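Local coordinates for putative gdp-fucose protein o-fucosyltransferase 1 (Caenorhabditis elegans, PDB 3ZY2), which belongs to the GT-B clan of glycosyltransferases as a putative GDP-fucose protein O-fucosyltransferase and binds guanosine-5'-diphosphate, at residues A[9-14]-A[37-42]. Sequence-based numbering, arbitrary orientation.
Sequences GYIVFC and LDRTLV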
ATOM      1  N   GLY A   9     -16.174  -7.617  18.680  1.00 27.95           N
ATOM      2  CA  GLY A   9     -15.093  -6.646  18.604  1.00 25.86           C
ATOM      3  C   GLY A   9     -15.409  -5.432  17.752  1.00 24.26           C
ATOM      4  O   GLY A   9     -16.573  -5.202  17.358  1.00 24.36           O
ATOM      5  N   TYR A  10     -14.358  -4.670  17.476  1.00 22.91           N
ATOM      6  CA  TYR A  10     -14.466  -3.335  16.863  1.00 21.36           C
ATOM      7  C   TYR A  10     -13.529  -3.141  15.687  1.00 20.64           C
ATOM      8  O   TYR A  10     -12.508  -3.824  15.551  1.00 20.49           O
ATOM      9  CB  TYR A  10     -14.162  -2.242  17.906  1.00 21.31           C
ATOM     10  CG  TYR A  10     -15.153  -2.265  19.027  1.00 21.70           C
ATOM     11  CD1 TYR A  10     -14.995  -3.155  20.108  1.00 22.15           C
ATOM     12  CD2 TYR A  10     -16.281  -1.442  19.006  1.00 20.80           C
ATOM     13  CE1 TYR A  10     -15.928  -3.202  21.129  1.00 25.89           C
ATOM     14  CE2 TYR A  10     -17.211  -1.494  20.024  1.00 23.14           C
ATOM     15  CZ  TYR A  10     -17.028  -2.372  21.079  1.00 23.87           C
ATOM     16  OH  TYR A  10     -17.975  -2.385  22.069  1.00 26.99           O
ATOM     17  N   ILE A  11     -13.886  -2.180  14.841  1.00 19.08           N
ATOM     18  CA  ILE A  11     -12.999  -1.665  13.807  1.00 17.79           C
ATOM     19  C   ILE A  11     -12.856  -0.173  14.032  1.00 17.25           C
ATOM     20  O   ILE A  11     -13.861   0.508  14.227  1.00 16.80           O
ATOM     21  CB  ILE A  11     -13.568  -1.912  12.388  1.00 17.26           C
ATOM     22  CG1 ILE A  11     -13.546  -3.395  12.039  1.00 18.54           C
ATOM     23  CG2 ILE A  11     -12.804  -1.116  11.319  1.00 17.57           C
ATOM     24  CD1 ILE A  11     -14.551  -3.749  10.950  1.00 20.12           C
ATOM     25  N   VAL A  12     -11.627   0.321  13.985  1.00 16.63           N
ATOM     26  CA  VAL A  12     -11.359   1.772  14.058  1.00 16.83           C
ATOM     27  C   VAL A  12     -10.378   2.108  12.950  1.00 16.70           C
ATOM     28  O   VAL A  12      -9.504   1.290  12.616  1.00 16.67           O
ATOM     29  CB  VAL A  12     -10.849   2.218  15.466  1.00 17.66           C
ATOM     30  CG1 VAL A  12      -9.522   1.537  15.850  1.00 18.70           C
ATOM     31  CG2 VAL A  12     -10.739   3.750  15.541  1.00 17.97           C
ATOM     32  N   PHE A  13     -10.546   3.272  12.332  1.00 16.66           N
ATOM     33  CA  PHE A  13      -9.690   3.634  11.195  1.00 16.84           C
ATOM     34  C   PHE A  13      -9.546   5.129  11.066  1.00 17.03           C
ATOM     35  O   PHE A  13     -10.381   5.900  11.588  1.00 15.86           O
ATOM     36  CB  PHE A  13     -10.226   3.036   9.868  1.00 16.88           C
ATOM     37  CG  PHE A  13     -11.369   3.822   9.268  1.00 16.61           C
ATOM     38  CD1 PHE A  13     -12.644   3.751   9.820  1.00 16.20           C
ATOM     39  CD2 PHE A  13     -11.137   4.653   8.158  1.00 16.61           C
ATOM     40  CE1 PHE A  13     -13.697   4.511   9.276  1.00 17.89           C
ATOM     41  CE2 PHE A  13     -12.187   5.427   7.609  1.00 16.38           C
ATOM     42  CZ  PHE A  13     -13.455   5.342   8.173  1.00 17.28           C
ATOM     43  N   CYS A  14      -8.488   5.518  10.361  1.00 17.79           N
ATOM     44  CA  CYS A  14      -8.275   6.896   9.936  1.00 18.12           C
ATOM     45  C   CYS A  14      -8.720   7.074   8.489  1.00 17.58           C
ATOM     46  O   CYS A  14      -8.240   6.327   7.618  1.00 17.58           O
ATOM     47  CB  CYS A  14      -6.801   7.278  10.022  1.00 19.16           C
ATOM     48  SG  CYS A  14      -6.570   9.010   9.538  1.00 20.67           S
ATOM     49  N   LEU A  37     -17.960  -7.960   8.232  1.00 25.48           N
ATOM     50  CA  LEU A  37     -17.172  -8.609   9.289  1.00 26.67           C
ATOM     51  C   LEU A  37     -17.933  -8.835  10.600  1.00 27.19           C
ATOM     52  O   LEU A  37     -17.437  -9.531  11.503  1.00 27.85           O
ATOM     53  CB  LEU A  37     -15.877  -7.850   9.586  1.00 25.90           C
ATOM     54  CG  LEU A  37     -14.645  -8.088   8.719  1.00 27.52           C
ATOM     55  CD1 LEU A  37     -13.383  -7.596   9.427  1.00 29.03           C
ATOM     56  CD2 LEU A  37     -14.518  -9.548   8.351  1.00 29.86           C
ATOM     57  N   ASP A  38     -19.123  -8.243  10.690  1.00 26.56           N
ATOM     58  CA  ASP A  38     -19.944  -8.236  11.901  1.00 26.74           C
ATOM     59  C   ASP A  38     -19.203  -7.707  13.133  1.00 25.80           C
ATOM     60  O   ASP A  38     -19.322  -8.242  14.232  1.00 26.89           O
ATOM     61  CB  ASP A  38     -20.600  -9.605  12.157  1.00 28.57           C
ATOM     62  CG  ASP A  38     -21.874  -9.493  12.976  1.00 29.99           C
ATOM     63  OD1 ASP A  38     -22.425  -8.372  13.104  1.00 31.35           O
ATOM     64  OD2 ASP A  38     -22.333 -10.538  13.498  1.00 33.14           O
ATOM     65  N   ARG A  39     -18.465  -6.618  12.939  1.00 23.52           N
ATOM     66  CA  ARG A  39     -17.825  -5.905  14.024  1.00 22.45           C
ATOM     67  C   ARG A  39     -18.447  -4.514  14.084  1.00 21.61           C
ATOM     68  O   ARG A  39     -18.851  -3.959  13.052  1.00 22.80           O
ATOM     69  CB  ARG A  39     -16.326  -5.757  13.766  1.00 21.26           C
ATOM     70  CG  ARG A  39     -15.524  -7.019  14.109  1.00 22.24           C
ATOM     71  CD  ARG A  39     -14.052  -6.788  13.848  1.00 21.18           C
ATOM     72  NE  ARG A  39     -13.256  -7.969  14.206  1.00 24.40           N
ATOM     73  CZ  ARG A  39     -12.491  -8.070  15.291  1.00 24.46           C
ATOM     74  NH1 ARG A  39     -12.359  -7.059  16.138  1.00 23.63           N
ATOM     75  NH2 ARG A  39     -11.807  -9.184  15.507  1.00 24.98           N
ATOM     76  N   THR A  40     -18.502  -3.960  15.284  1.00 20.31           N
ATOM     77  CA  THR A  40     -18.965  -2.585  15.469  1.00 20.05           C
ATOM     78  C   THR A  40     -17.925  -1.616  14.919  1.00 18.84           C
ATOM     79  O   THR A  40     -16.729  -1.767  15.187  1.00 19.58           O
ATOM     80  CB  THR A  40     -19.217  -2.287  16.950  1.00 20.91           C
ATOM     81  OG1 THR A  40     -20.283  -3.116  17.408  1.00 22.78           O
ATOM     82  CG2 THR A  40     -19.656  -0.835  17.143  1.00 19.14           C
ATOM     83  N   LEU A  41     -18.386  -0.632  14.133  1.00 17.80           N
ATOM     84  CA  LEU A  41     -17.503   0.387  13.577  1.00 17.05           C
ATOM     85  C   LEU A  41     -17.426   1.592  14.488  1.00 16.23           C
ATOM     86  O   LEU A  41     -18.456   2.192  14.822  1.00 17.49           O
ATOM     87  CB  LEU A  41     -17.972   0.829  12.192  1.00 15.79           C
ATOM     88  CG  LEU A  41     -17.076   1.871  11.514  1.00 15.55           C
ATOM     89  CD1 LEU A  41     -15.668   1.293  11.275  1.00 16.13           C
ATOM     90  CD2 LEU A  41     -17.722   2.359  10.209  1.00 16.46           C
ATOM     91  N   VAL A  42     -16.204   1.957  14.878  1.00 16.01           N
ATOM     92  CA  VAL A  42     -15.965   3.221  15.547  1.00 15.42           C
ATOM     93  C   VAL A  42     -16.064   4.323  14.497  1.00 14.45           C
ATOM     94  O   VAL A  42     -15.366   4.289  13.482  1.00 15.03           O
ATOM     95  CB  VAL A  42     -14.577   3.283  16.242  1.00 15.21           C
ATOM     96  CG1 VAL A  42     -14.389   4.633  16.973  1.00 15.30           C
ATOM     97  CG2 VAL A  42     -14.387   2.074  17.206  1.00 18.23           C
TER
HETATM   98  O   HOH W   1     -12.745   5.049  13.078  1.00 17.49           O
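Arg39 starts with CG anti to its carbonyl carbon (chi1 -80°) and runs extended from CG to NE, which carries the chain across strand 10-13: CD passes Ile11 CG1 at 3.9 Å, the two side chains crossing at about a right angle. Beyond it, Arg39 NH1 donates a 3.3 Å hydrogen bond to Tyr10 O, tilted from the carbonyl plane, while Arg39 NH2 binds Tyr166 O. Gly9, with a positive phi of 97°, lays its CA close against the Arg39 guanidinium. The backbones pair in parallel: Thr40 N binds Gly9 O, Ile11 N takes Thr40 O at 2.9 Å, and Val42 N meets Ile11 O at 2.8 Å in a nearly straight bond. A water extends the ladder, accepting from Phe13 N and donating to Val42 O. Tyr10 and Thr40 lie side by side, with Tyr10 CD2 3.7 Å from Thr40 CB; Tyr10 OH hydrogen-bonds to the backbone N of Asp6 and Thr40 OG1 to its carboxylate OD2. The opposite face carries Ile11 and Leu41, where Leu41 CD1 packs 3.7 Å from Ile11 CG2 and also touches the Phe13 ring. Strands 10-13 and 40-42 are the two strands of a right-handed beta-alpha-beta crossover in the parallel, Rossmann-like sheet; its connecting helix 20-37 covers the Ile11 and Leu41 face, helix 77-88 packs against Tyr10 and Val42, and strand 168-171 pairs with the other edge of strand 10-13.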